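Beta-glucosidase (Streptococcus pyogenes, PDB 4B3L) is a family 1 glycoside hydrolase, a 6-phospho-beta-glycosidase that probably cleaves the beta-glycosidic bond of 6-phosphorylated sugars. Local coordinates at residues P226-S231 against P300-A305; L140-S145 against T199-Q204; T416-W421 against V434-H439; A181-K186 against S313-P318. All coordinates share one frame; numbering follows the deposited sequence.

Contact 1. Residues P226-S231 against P300-A305; sequences PAYPAS and PKRVKA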
loop_
_atom_site.group_PDB
_atom_site.type_symbol
_atom_site.label_atom_id
_atom_site.label_comp_id
_atom_site.label_asym_id
_atom_site.label_seq_id
_atom_site.Cartn_x
_atom_site.Cartn_y
_atom_site.Cartn_z
ATOM N N PRO A 226 4.257 5.647 -13.957
ATOM C CA PRO A 226 4.290 6.891 -14.730
ATOM C C PRO A 226 2.898 7.359 -15.158
ATOM O O PRO A 226 1.916 6.609 -15.123
ATOM C CB PRO A 226 5.168 6.543 -15.955
ATOM C CG PRO A 226 5.944 5.335 -15.521
ATOM C CD PRO A 226 5.040 4.572 -14.584
ATOM N N ALA A 227 2.822 8.624 -15.494
ATOM C CA ALA A 227 1.621 9.165 -16.094
ATOM C C ALA A 227 2.025 9.385 -17.530
ATOM O O ALA A 227 2.791 10.261 -17.854
ATOM C CB ALA A 227 1.252 10.467 -15.420
ATOM N N TYR A 228 1.618 8.498 -18.378
ATOM C CA TYR A 228 2.078 8.599 -19.738
ATOM C C TYR A 228 1.175 9.634 -20.393
ATOM O O TYR A 228 -0.054 9.495 -20.320
ATOM C CB TYR A 228 1.933 7.265 -20.472
ATOM C CG TYR A 228 2.832 6.151 -19.988
ATOM C CD1 TYR A 228 4.228 6.211 -20.148
ATOM C CD2 TYR A 228 2.286 5.027 -19.404
ATOM C CE1 TYR A 228 5.053 5.169 -19.746
ATOM C CE2 TYR A 228 3.085 3.966 -19.009
ATOM C CZ TYR A 228 4.467 4.045 -19.169
ATOM O OH TYR A 228 5.236 2.984 -18.721
ATOM N N PRO A 229 1.790 10.659 -21.028
ATOM C CA PRO A 229 1.079 11.672 -21.816
ATOM C C PRO A 229 0.487 11.033 -23.077
ATOM O O PRO A 229 1.088 10.072 -23.633
ATOM C CB PRO A 229 2.179 12.667 -22.164
ATOM C CG PRO A 229 3.429 11.826 -22.227
ATOM C CD PRO A 229 3.251 10.713 -21.241
ATOM N N ALA A 230 -0.699 11.509 -23.474
ATOM C CA ALA A 230 -1.403 11.017 -24.684
ATOM C C ALA A 230 -0.530 11.199 -25.931
ATOM O O ALA A 230 -0.475 10.324 -26.788
ATOM C CB ALA A 230 -2.743 11.734 -24.871
ATOM N N SER A 231 0.144 12.343 -26.037
ATOM C CA SER A 231 1.079 12.562 -27.133
ATOM C C SER A 231 2.256 13.358 -26.584
ATOM O O SER A 231 2.371 13.583 -25.391
ATOM C CB SER A 231 0.427 13.370 -28.253
ATOM O OG SER A 231 0.314 14.702 -27.786
ATOM N N PRO A 300 -0.967 1.006 -15.449
ATOM C CA PRO A 300 -0.383 2.304 -15.789
ATOM C C PRO A 300 -1.441 3.417 -15.613
ATOM O O PRO A 300 -2.603 3.127 -15.399
ATOM C CB PRO A 300 -0.033 2.150 -17.278
ATOM C CG PRO A 300 -1.092 1.218 -17.800
ATOM C CD PRO A 300 -1.482 0.297 -16.628
ATOM N N LYS A 301 -1.006 4.664 -15.678
ATOM C CA LYS A 301 -1.871 5.815 -15.732
ATOM C C LYS A 301 -1.512 6.574 -17.016
ATOM O O LYS A 301 -0.347 6.569 -17.474
ATOM C CB LYS A 301 -1.616 6.684 -14.518
ATOM C CG LYS A 301 -2.568 7.850 -14.325
ATOM C CD LYS A 301 -2.119 8.673 -13.111
ATOM C CE LYS A 301 -3.071 9.820 -12.772
ATOM N NZ LYS A 301 -4.462 9.332 -12.498
ATOM N N ARG A 302 -2.518 7.188 -17.615
ATOM C CA ARG A 302 -2.341 7.902 -18.867
ATOM C C ARG A 302 -3.112 9.189 -18.811
ATOM O O ARG A 302 -4.273 9.213 -18.379
ATOM C CB ARG A 302 -2.850 7.085 -20.052
ATOM C CG ARG A 302 -2.118 5.778 -20.288
ATOM C CD ARG A 302 -2.375 5.258 -21.699
ATOM N NE ARG A 302 -1.768 3.928 -21.823
ATOM C CZ ARG A 302 -0.508 3.730 -22.212
ATOM N NH1 ARG A 302 0.259 4.779 -22.543
ATOM N NH2 ARG A 302 -0.023 2.483 -22.287
ATOM N N VAL A 303 -2.466 10.276 -19.223
ATOM C CA VAL A 303 -3.132 11.578 -19.133
ATOM C C VAL A 303 -3.070 12.414 -20.403
ATOM O O VAL A 303 -2.190 12.209 -21.253
ATOM C CB VAL A 303 -2.683 12.384 -17.885
ATOM C CG1 VAL A 303 -3.068 11.634 -16.607
ATOM C CG2 VAL A 303 -1.193 12.736 -17.936
ATOM N N LYS A 304 -4.048 13.303 -20.557
ATOM C CA LYS A 304 -3.964 14.369 -21.554
ATOM C C LYS A 304 -4.254 15.713 -20.913
ATOM O O LYS A 304 -4.681 15.794 -19.733
ATOM C CB LYS A 304 -4.939 14.130 -22.701
ATOM C CG LYS A 304 -6.375 14.136 -22.248
ATOM C CD LYS A 304 -7.334 13.631 -23.311
ATOM C CE LYS A 304 -8.729 13.590 -22.703
ATOM N NZ LYS A 304 -9.852 13.854 -23.646
ATOM N N ALA A 305 -4.034 16.759 -21.710
ATOM C CA ALA A 305 -4.503 18.144 -21.396
ATOM C C ALA A 305 -6.008 18.099 -21.179
ATOM O O ALA A 305 -6.710 17.339 -21.853
ATOM C CB ALA A 305 -4.143 19.128 -22.525
#
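Tyr228 and Arg302 are paired at the middle of two short parallel strands, and the backbone of Tyr228 grips the partner strand on both sides of Arg302. Its N donates to Lys301 O (2.9 Å), and its O accepts from Val303 N (2.8 Å). The ladder then moves on to Ala230 N, which gives its hydrogen to Val303 O at 2.8 Å with a more bent angle of 133°. Pro229 lacks an N-H, but in this register its nitrogen faces away from the partner strand. That suits strand 227-229, an outermost strand of its sheet.

On one face of the sheet the Tyr228 ring and the Arg302 guanidinium lie near each other, their planes 24° apart. Tyr228 CD2 sits over a face of the guanidinium, 3.7 Å from NH1, a position reached because the arginine chain is extended from CG to NE. Pro300 CB meets the edge of the ring at CE2 (4.0 Å). On the other face Ala227 CB meets Val303 CG2 at 4.2 Å, beside Lys301, whose end leads away.

The two strands follow barrel strands 217-222 and 292-296 of the TIM barrel, so this small sheet is built from consecutive loops of the (beta/alpha)8 fold, with strand 323-324 completing it beyond 301-304. Further out, both polar ends have acidic partners: Tyr228 OH is hydrogen-bonded to Asp347, and Arg302 NE forms a salt bridge with Glu339. Tyr341 meets the Tyr228 ring and makes a cation-pi contact with Arg302, while helix 234-257 receives the side chain of Lys301 at Asn247.

Contact 2. Residues L140-S145 against T199-Q204; sequences LFVAFS and TAKVIQ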
loop_
_atom_site.group_PDB
_atom_site.type_symbol
_atom_site.label_atom_id
_atom_site.label_comp_id
_atom_site.label_asym_id
_atom_site.label_seq_id
_atom_site.Cartn_x
_atom_site.Cartn_y
_atom_site.Cartn_z
ATOM N N LEU A 140 -0.119 10.999 18.284
ATOM C CA LEU A 140 -0.669 9.706 18.723
ATOM C C LEU A 140 -0.223 8.544 17.844
ATOM O O LEU A 140 0.118 7.463 18.350
ATOM C CB LEU A 140 -2.181 9.780 18.803
ATOM C CG LEU A 140 -2.655 11.004 19.636
ATOM C CD1 LEU A 140 -4.168 11.095 19.645
ATOM C CD2 LEU A 140 -2.157 10.942 21.077
ATOM N N PHE A 141 -0.159 8.783 16.538
ATOM C CA PHE A 141 0.299 7.759 15.608
ATOM C C PHE A 141 1.771 7.524 15.860
ATOM O O PHE A 141 2.266 6.366 15.901
ATOM C CB PHE A 141 0.024 8.191 14.164
ATOM C CG PHE A 141 0.580 7.256 13.128
ATOM C CD1 PHE A 141 0.020 5.996 12.931
ATOM C CD2 PHE A 141 1.654 7.640 12.325
ATOM C CE1 PHE A 141 0.533 5.128 11.980
ATOM C CE2 PHE A 141 2.149 6.785 11.348
ATOM C CZ PHE A 141 1.597 5.529 11.179
ATOM N N VAL A 142 2.484 8.612 16.118
ATOM C CA VAL A 142 3.886 8.434 16.466
ATOM C C VAL A 142 4.032 7.607 17.738
ATOM O O VAL A 142 4.872 6.710 17.801
ATOM C CB VAL A 142 4.618 9.776 16.568
ATOM C CG1 VAL A 142 6.087 9.567 16.933
ATOM C CG2 VAL A 142 4.490 10.532 15.250
ATOM N N ALA A 143 3.217 7.884 18.752
ATOM C CA ALA A 143 3.315 7.120 20.000
ATOM C C ALA A 143 2.987 5.615 19.778
ATOM O O ALA A 143 3.674 4.715 20.319
ATOM C CB ALA A 143 2.430 7.741 21.071
ATOM N N PHE A 144 1.960 5.355 18.952
ATOM C CA PHE A 144 1.547 3.999 18.591
ATOM C C PHE A 144 2.725 3.276 18.005
ATOM O O PHE A 144 3.012 2.100 18.348
ATOM C CB PHE A 144 0.333 4.036 17.639
ATOM C CG PHE A 144 0.206 2.847 16.686
ATOM C CD1 PHE A 144 0.086 1.530 17.151
ATOM C CD2 PHE A 144 0.150 3.063 15.295
ATOM C CE1 PHE A 144 -0.048 0.469 16.256
ATOM C CE2 PHE A 144 0.000 1.995 14.400
ATOM C CZ PHE A 144 -0.101 0.697 14.878
ATOM N N SER A 145 3.448 3.965 17.139
ATOM C CA SER A 145 4.585 3.302 16.494
ATOM C C SER A 145 5.754 2.974 17.446
ATOM O O SER A 145 6.391 1.933 17.253
ATOM C CB SER A 145 5.030 4.091 15.268
ATOM O OG SER A 145 5.719 5.285 15.628
ATOM N N THR A 199 5.485 10.475 8.590
ATOM C CA THR A 199 6.478 9.547 8.109
ATOM C C THR A 199 7.859 9.872 8.690
ATOM O O THR A 199 8.550 8.983 9.241
ATOM C CB THR A 199 6.494 9.522 6.587
ATOM O OG1 THR A 199 5.167 9.224 6.113
ATOM C CG2 THR A 199 7.455 8.482 6.102
ATOM N N ALA A 200 8.249 11.147 8.616
ATOM C CA ALA A 200 9.566 11.533 9.148
ATOM C C ALA A 200 9.621 11.388 10.670
ATOM O O ALA A 200 10.619 10.901 11.216
ATOM C CB ALA A 200 9.935 12.924 8.717
ATOM N N LYS A 201 8.517 11.738 11.329
ATOM C CA LYS A 201 8.436 11.667 12.775
ATOM C C LYS A 201 8.537 10.213 13.229
ATOM O O LYS A 201 9.273 9.890 14.173
ATOM C CB LYS A 201 7.153 12.303 13.253
ATOM C CG LYS A 201 7.090 13.801 13.010
ATOM C CD LYS A 201 6.170 14.510 14.004
ATOM C CE LYS A 201 6.866 14.673 15.351
ATOM N NZ LYS A 201 6.068 15.546 16.243
ATOM N N VAL A 202 7.871 9.317 12.509
ATOM C CA VAL A 202 7.979 7.905 12.846
ATOM C C VAL A 202 9.388 7.386 12.603
ATOM O O VAL A 202 9.903 6.551 13.352
ATOM C CB VAL A 202 6.936 7.042 12.097
ATOM C CG1 VAL A 202 7.194 5.558 12.306
ATOM C CG2 VAL A 202 5.549 7.405 12.567
ATOM N N ILE A 203 10.012 7.850 11.536
ATOM C CA ILE A 203 11.330 7.347 11.226
ATOM C C ILE A 203 12.268 7.860 12.305
ATOM O O ILE A 203 13.118 7.120 12.791
ATOM C CB ILE A 203 11.772 7.728 9.803
ATOM C CG1 ILE A 203 10.906 6.962 8.782
ATOM C CG2 ILE A 203 13.252 7.399 9.593
ATOM C CD1 ILE A 203 11.153 7.308 7.318
ATOM N N GLN A 204 12.077 9.113 12.714
ATOM C CA GLN A 204 12.863 9.656 13.805
ATOM C C GLN A 204 12.781 8.730 15.014
ATOM O O GLN A 204 13.813 8.220 15.506
ATOM C CB GLN A 204 12.394 11.054 14.191
ATOM C CG GLN A 204 13.204 11.629 15.343
ATOM C CD GLN A 204 12.712 12.997 15.778
ATOM O OE1 GLN A 204 11.504 13.215 16.001
ATOM N NE2 GLN A 204 13.650 13.939 15.898
#
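The segments 140-145 and 199-204, from helices 135-152 and 185-208, run in broadly the same direction, their axes 9.4 Å apart and inclined at 32°, with Val142 and Val202 closest at the backbone (CA to CA 5.5 Å). Val202 presents both methyl groups to the other helix. CG2 meets Phe141 CE2 at 3.7 Å, the two side chains crossing at about a right angle, and CG1 touches Ser145 OG at 3.6 Å. Beta branching lets one short side chain offer two methyls, one to each partner.

Serine is small enough to face Val202, and its hydroxyl is satisfied within its own helix: with chi1 at 74° OG turns back over the preceding turn and donates to Val142 O (2.7 Å). The two helices succeed barrel strands 111-115 and 158-160, making them neighbours in the outer helical layer of the TIM barrel.

Towards the more open side, Val142 CG2 rests on Lys201 CB (3.8 Å). Only the aliphatic start of the lysine is used here; its NZ reaches Asp139 in a salt bridge, joining the two helices by charge as well. On the inner side the Phe141 ring packs on aromatic neighbours, edge-to-face with Trp132 and at an inclined angle with Trp78.

Contact 3. Residues T416-W421 against V434-H439; sequences TPIDGW and VENNIH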
loop_
_atom_site.group_PDB
_atom_site.type_symbol
_atom_site.label_atom_id
_atom_site.label_comp_id
_atom_site.label_asym_id
_atom_site.label_seq_id
_atom_site.Cartn_x
_atom_site.Cartn_y
_atom_site.Cartn_z
ATOM N N THR A 416 -2.190 -10.951 -3.790
ATOM C CA THR A 416 -2.112 -11.179 -2.334
ATOM C C THR A 416 -2.099 -12.697 -2.140
ATOM O O THR A 416 -2.570 -13.432 -3.010
ATOM C CB THR A 416 -3.341 -10.529 -1.649
ATOM O OG1 THR A 416 -3.173 -10.497 -0.220
ATOM C CG2 THR A 416 -4.644 -11.224 -2.039
ATOM N N PRO A 417 -1.511 -13.204 -1.050
ATOM C CA PRO A 417 -1.422 -14.683 -0.907
ATOM C C PRO A 417 -2.742 -15.439 -0.898
ATOM O O PRO A 417 -2.926 -16.444 -1.635
ATOM C CB PRO A 417 -0.714 -14.840 0.442
ATOM C CG PRO A 417 0.230 -13.664 0.409
ATOM C CD PRO A 417 -0.604 -12.516 -0.106
ATOM N N ILE A 418 -3.662 -14.960 -0.071
ATOM C CA ILE A 418 -4.940 -15.588 0.116
ATOM C C ILE A 418 -6.004 -14.518 -0.169
ATOM O O ILE A 418 -5.890 -13.390 0.298
ATOM C CB ILE A 418 -5.057 -16.085 1.581
ATOM C CG1 ILE A 418 -4.068 -17.227 1.837
ATOM C CG2 ILE A 418 -6.484 -16.546 1.929
ATOM C CD1 ILE A 418 -3.776 -17.410 3.330
ATOM N N ASP A 419 -7.033 -14.857 -0.941
ATOM C CA ASP A 419 -8.067 -13.887 -1.267
ATOM C C ASP A 419 -8.393 -13.178 0.029
ATOM O O ASP A 419 -8.608 -13.851 1.071
ATOM C CB ASP A 419 -9.322 -14.578 -1.764
ATOM C CG ASP A 419 -9.142 -15.267 -3.090
ATOM O OD1 ASP A 419 -8.172 -15.015 -3.827
ATOM O OD2 ASP A 419 -10.007 -16.065 -3.431
ATOM N N GLY A 420 -8.408 -11.838 -0.029
ATOM C CA GLY A 420 -8.665 -10.952 1.117
ATOM C C GLY A 420 -9.774 -9.966 0.826
ATOM O O GLY A 420 -10.308 -9.930 -0.281
ATOM N N TRP A 421 -10.168 -9.172 1.819
ATOM C CA TRP A 421 -11.315 -8.295 1.629
ATOM C C TRP A 421 -10.830 -6.995 1.105
ATOM O O TRP A 421 -9.955 -6.341 1.719
ATOM C CB TRP A 421 -12.020 -8.127 2.951
ATOM C CG TRP A 421 -13.151 -7.156 3.049
ATOM C CD1 TRP A 421 -14.500 -7.371 2.744
ATOM C CD2 TRP A 421 -13.104 -5.799 3.638
ATOM N NE1 TRP A 421 -15.273 -6.252 3.073
ATOM C CE2 TRP A 421 -14.482 -5.287 3.628
ATOM C CE3 TRP A 421 -12.110 -5.011 4.165
ATOM C CZ2 TRP A 421 -14.787 -4.022 4.073
ATOM C CZ3 TRP A 421 -12.444 -3.748 4.632
ATOM C CH2 TRP A 421 -13.756 -3.261 4.576
ATOM N N VAL A 434 -3.925 -18.166 -3.335
ATOM C CA VAL A 434 -4.686 -19.212 -2.714
ATOM C C VAL A 434 -6.123 -18.758 -2.526
ATOM O O VAL A 434 -6.394 -17.763 -1.863
ATOM C CB VAL A 434 -4.105 -19.520 -1.306
ATOM C CG1 VAL A 434 -4.974 -20.546 -0.554
ATOM C CG2 VAL A 434 -2.640 -19.945 -1.394
ATOM N N GLU A 435 -7.043 -19.510 -3.116
ATOM C CA GLU A 435 -8.452 -19.298 -2.929
ATOM C C GLU A 435 -8.828 -19.264 -1.475
ATOM O O GLU A 435 -8.225 -19.941 -0.664
ATOM C CB GLU A 435 -9.187 -20.439 -3.534
ATOM C CG GLU A 435 -10.691 -20.311 -3.461
ATOM C CD GLU A 435 -11.396 -21.447 -4.190
ATOM O OE1 GLU A 435 -10.706 -22.392 -4.694
ATOM O OE2 GLU A 435 -12.642 -21.415 -4.236
ATOM N N ASN A 436 -9.853 -18.487 -1.157
ATOM C CA ASN A 436 -10.501 -18.554 0.140
ATOM C C ASN A 436 -12.004 -18.528 -0.081
ATOM O O ASN A 436 -12.512 -17.760 -0.887
ATOM C CB ASN A 436 -10.044 -17.421 1.036
ATOM C CG ASN A 436 -10.678 -17.475 2.417
ATOM O OD1 ASN A 436 -10.652 -18.523 3.099
ATOM N ND2 ASN A 436 -11.173 -16.309 2.888
ATOM N N ASN A 437 -12.691 -19.443 0.555
ATOM C CA ASN A 437 -14.124 -19.504 0.537
ATOM C C ASN A 437 -14.630 -18.721 1.768
ATOM O O ASN A 437 -14.430 -19.133 2.926
ATOM C CB ASN A 437 -14.524 -20.962 0.629
ATOM C CG ASN A 437 -15.994 -21.151 0.777
ATOM O OD1 ASN A 437 -16.613 -20.705 1.752
ATOM N ND2 ASN A 437 -16.568 -21.839 -0.168
ATOM N N ILE A 438 -15.293 -17.598 1.513
ATOM C CA ILE A 438 -15.591 -16.667 2.584
ATOM C C ILE A 438 -16.656 -17.224 3.508
ATOM O O ILE A 438 -16.852 -16.680 4.594
ATOM C CB ILE A 438 -15.957 -15.247 2.053
ATOM C CG1 ILE A 438 -17.272 -15.294 1.247
ATOM C CG2 ILE A 438 -14.787 -14.717 1.233
ATOM C CD1 ILE A 438 -17.736 -14.013 0.610
ATOM N N HIS A 439 -17.349 -18.288 3.095
ATOM C CA HIS A 439 -18.313 -18.944 4.044
ATOM C C HIS A 439 -17.646 -19.825 5.105
ATOM O O HIS A 439 -17.923 -19.689 6.339
ATOM C CB HIS A 439 -19.397 -19.699 3.272
ATOM C CG HIS A 439 -19.975 -18.893 2.154
ATOM N ND1 HIS A 439 -20.786 -17.829 2.377
ATOM C CD2 HIS A 439 -19.771 -18.956 0.771
ATOM C CE1 HIS A 439 -21.106 -17.249 1.199
ATOM N NE2 HIS A 439 -20.467 -17.927 0.214
#
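Ile418 is bracketed by backbone bonds to Val434. Val434 N donates to Pro417 O (2.6 Å), and Val434 O accepts from Asp419 N (3.1 Å), so one residue of strand 434-436 holds both flanks of Ile418 in a single beta bridge. Ile418 CA adds a CA-H...O contact to the same Val434 O.

Ile418 makes the carbon-to-carbon contacts, and its two branches divide the work. CG1 lies alongside Val434, 3.9 Å from its CB, the two side chains pointing the same way. CG2, anti to the backbone N, touches Asn436 CB at 3.8 Å, where the two side chains cross obliquely.

The polar side chains extend the join. Asp419 OD2 takes a weak hydrogen bond from Asn436 N (3.3 Å), but its carboxylate is held mainly by salt bridges, OD1 to Lys446 and OD2 to Arg430, which probably stabilise its negative charge in this buried place. The amide of Asn436 is engaged at both ends, with Arg443 and Gln441.

Segment 416-421 leaves the last barrel strand, 409-415, just after a cis peptide bond preceding Thr416, as in other family 1 glycosidases. The contact closes the base of the loop that in related 6-phospho-beta-glycosidases carries residues binding the substrate's phosphate.

Contact 4. Residues A181-K186 against S313-P318; sequences AIVDGK and SPSWSP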
loop_
_atom_site.group_PDB
_atom_site.type_symbol
_atom_site.label_atom_id
_atom_site.label_comp_id
_atom_site.label_asym_id
_atom_site.label_seq_id
_atom_site.Cartn_x
_atom_site.Cartn_y
_atom_site.Cartn_z
ATOM N N ALA A 181 -15.134 10.398 2.896
ATOM C CA ALA A 181 -15.574 10.549 1.512
ATOM C C ALA A 181 -16.123 11.954 1.256
ATOM O O ALA A 181 -17.188 12.104 0.648
ATOM C CB ALA A 181 -16.617 9.505 1.153
ATOM N N ILE A 182 -15.397 12.966 1.724
ATOM C CA ILE A 182 -15.733 14.323 1.384
ATOM C C ILE A 182 -14.850 14.909 0.285
ATOM O O ILE A 182 -13.732 14.459 0.066
ATOM C CB ILE A 182 -15.792 15.270 2.619
ATOM C CG1 ILE A 182 -14.414 15.493 3.255
ATOM C CG2 ILE A 182 -16.838 14.778 3.622
ATOM C CD1 ILE A 182 -14.475 16.191 4.608
ATOM N N VAL A 183 -15.377 15.926 -0.402
ATOM C CA VAL A 183 -14.590 16.685 -1.386
ATOM C C VAL A 183 -14.067 17.994 -0.807
ATOM O O VAL A 183 -14.826 18.857 -0.465
ATOM C CB VAL A 183 -15.393 16.940 -2.664
ATOM C CG1 VAL A 183 -14.438 17.433 -3.737
ATOM C CG2 VAL A 183 -16.098 15.655 -3.136
ATOM N N ASP A 184 -12.761 18.140 -0.696
ATOM C CA ASP A 184 -12.177 19.308 -0.073
ATOM C C ASP A 184 -10.660 19.356 -0.285
ATOM O O ASP A 184 -9.865 18.880 0.573
ATOM C CB ASP A 184 -12.498 19.337 1.430
ATOM C CG ASP A 184 -12.036 20.618 2.116
ATOM O OD1 ASP A 184 -11.069 21.276 1.646
ATOM O OD2 ASP A 184 -12.623 20.938 3.172
ATOM N N GLY A 185 -10.271 19.973 -1.404
ATOM C CA GLY A 185 -8.875 20.110 -1.774
ATOM C C GLY A 185 -7.987 20.626 -0.665
ATOM O O GLY A 185 -6.797 20.248 -0.580
ATOM N N LYS A 186 -8.540 21.497 0.180
ATOM C CA LYS A 186 -7.712 22.217 1.160
ATOM C C LYS A 186 -7.315 21.232 2.258
ATOM O O LYS A 186 -6.152 21.173 2.706
ATOM C CB LYS A 186 -8.449 23.450 1.741
ATOM C CG LYS A 186 -7.488 24.512 2.282
ATOM C CD LYS A 186 -7.991 25.151 3.582
ATOM C CE LYS A 186 -6.854 25.435 4.573
ATOM N NZ LYS A 186 -5.598 25.977 3.965
ATOM N N SER A 313 -14.255 26.585 -9.325
ATOM C CA SER A 313 -14.313 25.226 -8.805
ATOM C C SER A 313 -14.921 25.178 -7.425
ATOM O O SER A 313 -14.441 25.867 -6.521
ATOM C CB SER A 313 -12.923 24.594 -8.781
ATOM O OG SER A 313 -12.510 24.215 -10.087
ATOM N N PRO A 314 -16.006 24.395 -7.266
ATOM C CA PRO A 314 -16.401 23.957 -5.940
ATOM C C PRO A 314 -15.172 23.634 -5.067
ATOM O O PRO A 314 -14.967 24.305 -4.055
ATOM C CB PRO A 314 -17.242 22.708 -6.245
ATOM C CG PRO A 314 -17.945 23.076 -7.529
ATOM C CD PRO A 314 -17.057 24.072 -8.256
ATOM N N SER A 315 -14.336 22.672 -5.470
ATOM C CA SER A 315 -13.148 22.354 -4.663
ATOM C C SER A 315 -11.883 22.224 -5.493
ATOM O O SER A 315 -11.953 21.891 -6.663
ATOM C CB SER A 315 -13.390 21.071 -3.845
ATOM O OG SER A 315 -12.439 20.914 -2.798
ATOM N N TRP A 316 -10.730 22.472 -4.883
ATOM C CA TRP A 316 -9.459 22.215 -5.559
ATOM C C TRP A 316 -9.247 20.730 -5.774
ATOM O O TRP A 316 -9.772 19.896 -5.006
ATOM C CB TRP A 316 -8.291 22.813 -4.797
ATOM C CG TRP A 316 -6.941 22.654 -5.492
ATOM C CD1 TRP A 316 -6.329 23.545 -6.388
ATOM C CD2 TRP A 316 -5.968 21.549 -5.357
ATOM N NE1 TRP A 316 -5.096 23.086 -6.793
ATOM C CE2 TRP A 316 -4.810 21.907 -6.214
ATOM C CE3 TRP A 316 -5.929 20.357 -4.639
ATOM C CZ2 TRP A 316 -3.691 21.082 -6.330
ATOM C CZ3 TRP A 316 -4.792 19.545 -4.758
ATOM C CH2 TRP A 316 -3.703 19.897 -5.588
ATOM N N SER A 317 -8.493 20.404 -6.832
ATOM C CA SER A 317 -8.300 19.026 -7.308
ATOM C C SER A 317 -7.158 18.890 -8.335
ATOM O O SER A 317 -7.167 19.543 -9.377
ATOM C CB SER A 317 -9.569 18.478 -7.926
ATOM O OG SER A 317 -9.212 17.428 -8.804
ATOM N N PRO A 318 -6.185 18.014 -8.063
ATOM C CA PRO A 318 -5.089 17.937 -9.029
ATOM C C PRO A 318 -5.625 17.722 -10.471
ATOM O O PRO A 318 -4.935 18.095 -11.447
ATOM C CB PRO A 318 -4.298 16.718 -8.543
ATOM C CG PRO A 318 -5.294 15.893 -7.740
ATOM C CD PRO A 318 -6.134 16.926 -7.061
#
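Ser315 and Gly185 form the close part of this contact. Ser315 OG accepts a nearly straight hydrogen bond from Gly185 N (2.7 Å, 167° at the hydrogen). With chi1 at -164° the serine hydroxyl stands anti to its own N and reaches the start of the helix. Glycine suits the next step: having no side chain, it lets Trp316 O approach its CA to 3.4 Å, while the edge of the indole lies against the same atom, CE3 to CA 4.1 Å.

Helix 185-208, which follows the fourth strand of the TIM barrel, begins here with Asp184 as N-cap. OD1 of that aspartate takes a weak bond from Lys186 N (2.9 Å) and a hydrogen bond from Lys187 N. The carboxylate therefore serves amides of the first turn, and a hydroxyl from the distant loop 313-318 serves that of Gly185; the negative charge of Asp184 probably also interacts favourably with the helix dipole.

Packing is deep around Trp316, whose NE1 is hydrogen-bonded to Asp271 and whose ring meets Trp320 and Trp246 edge-to-face. On the solvent side there is much less: exposed Val183 lays CG1 on Ser315 CB at 3.8 Å, and exposed Lys186 turns its CB away from the loop.

How the contacts relate
From the N terminus, the chain first enters contact 2 at 140-145, then contact 4 at 181-186, before contact 2 closes at 199-204; these two therefore cross, sharing helix 185-208, one at its first turn and the other further along. Contact 1 opens at 226-231 and closes at 300-305, wholly within the long excursion that ends when 313-318 returns to complete contact 4. Contact 3 comes last and spans only a short loop. Contact 2 joins neighbouring outer helices of the barrel, contact 1 pairs two strands that follow the fifth and sixth barrel strands, and contact 4 ties a loop to the start of helix 185-208; contact 3 secures the loop leaving the final barrel strand.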